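Local coordinates for protein copper chaperone PCu(A)C (Methylosinus trichosporium OB3b, PDB 6P1F) that probably serves as a copper chaperone in a methane-oxidizing bacterium, its PCu(A)C domain binding copper through a histidine brace, at residues I42-A47 with A99-V104. Residues are numbered along the deposited sequence; the frame is centred on the assembly and turned at random.
Sequences IGVKSA and AEMTLV
Lys45 and Thr102 form an antiparallel hydrogen-bonded pair, with Lys45 N 2.8 Å from Thr102 O and Thr102 N returning the bond to Lys45 O. Both bonds are within 15° of straight and lie in the plane of the accepting carbonyl. At the other end Val104 N gives its hydrogen to Gly43 O, but Val104 O takes Ile42 N at 2.8 Å and Gly43 N only weakly at 3.5 Å. Two residues thus oppose one, a classic beta bulge. Just past the end of strand 39-45 a water, doubtfully close to Ser46 OG, may link it to Glu100 O; Ser46 OG also takes a hydrogen bond from Asp48 N.

Side-chain contacts lie on both faces. On one, Val44 lies alongside Leu103, Val44 CG2 3.8 Å from Leu103 CD2, while Val44 CG1 meets Met101 SD at 3.9 Å. On the other, the aliphatic part of Lys45 bends at chi3 (-57°), bringing Lys45 CE to 3.8 Å from Thr102 CG2, and NZ continues to a salt bridge with Glu110. Beside the bulge, Ile42 CG1 touches Val104 CG1 at 3.8 Å.

This strand pair belongs to the all-beta PCu(A)C domain; the Glu100 side chain lies about 10 Å from that of His1, a copper ligand. Strand 98-105 is flanked by 39-45 and, also antiparallel, by 109-118, where Thr112 OG1 is hydrogen-bonded to Thr102 OG1. The Val44, Met101 and Leu103 face packs inward against strands 24-33 and 49-55, through Leu27, Met29 and Phe49.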
loop_
_atom_site.group_PDB
_atom_site.type_symbol
_atom_site.label_atom_id
_atom_site.label_comp_id
_atom_site.label_asym_id
_atom_site.label_seq_id
_atom_site.Cartn_x
_atom_site.Cartn_y
_atom_site.Cartn_z
ATOM N N ILE A 42 4.149 1.075 9.756
ATOM C CA ILE A 42 4.352 -0.150 10.541
ATOM C C ILE A 42 3.199 -1.158 10.530
ATOM O O ILE A 42 3.330 -2.258 11.051
ATOM C CB ILE A 42 4.652 0.181 12.008
ATOM C CG1 ILE A 42 3.482 0.906 12.665
ATOM C CG2 ILE A 42 5.909 1.013 12.124
ATOM C CD1 ILE A 42 3.665 1.069 14.157
ATOM N N GLY A 43 2.069 -0.802 9.950
ATOM C CA GLY A 43 0.956 -1.729 9.937
ATOM C C GLY A 43 -0.027 -1.399 8.851
ATOM O O GLY A 43 -0.159 -0.229 8.453
ATOM N N VAL A 44 -0.717 -2.434 8.368
ATOM C CA VAL A 44 -1.825 -2.252 7.440
ATOM C C VAL A 44 -2.942 -3.125 7.955
ATOM O O VAL A 44 -2.830 -4.345 7.944
ATOM C CB VAL A 44 -1.464 -2.642 6.022
ATOM C CG1 VAL A 44 -2.672 -2.530 5.117
ATOM C CG2 VAL A 44 -0.302 -1.783 5.511
ATOM N N LYS A 45 -4.015 -2.506 8.428
ATOM C CA LYS A 45 -5.058 -3.268 9.097
ATOM C C LYS A 45 -6.219 -3.468 8.144
ATOM O O LYS A 45 -6.725 -2.530 7.576
ATOM C CB LYS A 45 -5.527 -2.560 10.368
ATOM C CG LYS A 45 -4.410 -2.379 11.403
ATOM C CD LYS A 45 -4.948 -1.803 12.707
ATOM C CE LYS A 45 -5.672 -0.470 12.495
ATOM N NZ LYS A 45 -6.085 0.151 13.793
ATOM N N SER A 46 -6.616 -4.721 7.966
ATOM C CA SER A 46 -7.750 -5.014 7.128
ATOM C C SER A 46 -8.313 -6.371 7.466
ATOM O O SER A 46 -7.565 -7.288 7.800
ATOM C CB SER A 46 -7.357 -5.010 5.660
ATOM O OG SER A 46 -8.479 -5.353 4.862
ATOM N N ALA A 47 -9.632 -6.496 7.339
ATOM C CA ALA A 47 -10.279 -7.777 7.543
ATOM C C ALA A 47 -10.239 -8.585 6.243
ATOM O O ALA A 47 -10.668 -9.736 6.217
ATOM C CB ALA A 47 -11.720 -7.579 8.016
ATOM N N ALA A 99 -11.100 -1.096 -1.642
ATOM C CA ALA A 99 -10.835 -1.946 -0.497
ATOM C C ALA A 99 -10.368 -1.075 0.673
ATOM O O ALA A 99 -9.379 -0.351 0.547
ATOM C CB ALA A 99 -9.752 -2.995 -0.857
ATOM N N GLU A 100 -11.121 -1.101 1.769
ATOM C CA GLU A 100 -10.803 -0.285 2.940
ATOM C C GLU A 100 -9.703 -0.902 3.773
ATOM O O GLU A 100 -9.744 -2.088 4.100
ATOM C CB GLU A 100 -12.050 -0.099 3.805
ATOM C CG GLU A 100 -11.807 0.775 5.062
ATOM C CD GLU A 100 -13.084 1.012 5.876
ATOM O OE1 GLU A 100 -13.624 0.046 6.453
ATOM O OE2 GLU A 100 -13.556 2.163 5.921
ATOM N N MET A 101 -8.685 -0.115 4.081
ATOM C CA MET A 101 -7.677 -0.608 5.003
ATOM C C MET A 101 -7.088 0.553 5.797
ATOM O O MET A 101 -7.105 1.695 5.368
ATOM C CB MET A 101 -6.593 -1.370 4.233
ATOM C CG MET A 101 -5.853 -0.491 3.239
ATOM S SD MET A 101 -4.885 -1.478 2.054
ATOM C CE MET A 101 -6.193 -2.114 0.983
ATOM N N THR A 102 -6.545 0.270 6.970
ATOM C CA THR A 102 -5.988 1.346 7.772
ATOM C C THR A 102 -4.464 1.275 7.779
ATOM O O THR A 102 -3.903 0.240 8.105
ATOM C CB THR A 102 -6.527 1.293 9.197
ATOM O OG1 THR A 102 -7.959 1.447 9.135
ATOM C CG2 THR A 102 -5.937 2.410 10.022
ATOM N N LEU A 103 -3.806 2.373 7.414
ATOM C CA LEU A 103 -2.343 2.443 7.493
ATOM C C LEU A 103 -1.943 2.996 8.840
ATOM O O LEU A 103 -2.547 3.949 9.310
ATOM C CB LEU A 103 -1.792 3.326 6.399
ATOM C CG LEU A 103 -2.244 2.949 4.984
ATOM C CD1 LEU A 103 -1.573 3.906 3.953
ATOM C CD2 LEU A 103 -1.950 1.508 4.643
ATOM N N VAL A 104 -0.916 2.412 9.456
ATOM C CA VAL A 104 -0.447 2.902 10.750
ATOM C C VAL A 104 0.963 3.434 10.608
ATOM O O VAL A 104 1.865 2.675 10.245
ATOM C CB VAL A 104 -0.448 1.795 11.797
ATOM C CG1 VAL A 104 -0.007 2.354 13.175
ATOM C CG2 VAL A 104 -1.840 1.160 11.874
HETATM O O HOH W 1 -8.917 -4.296 2.663
#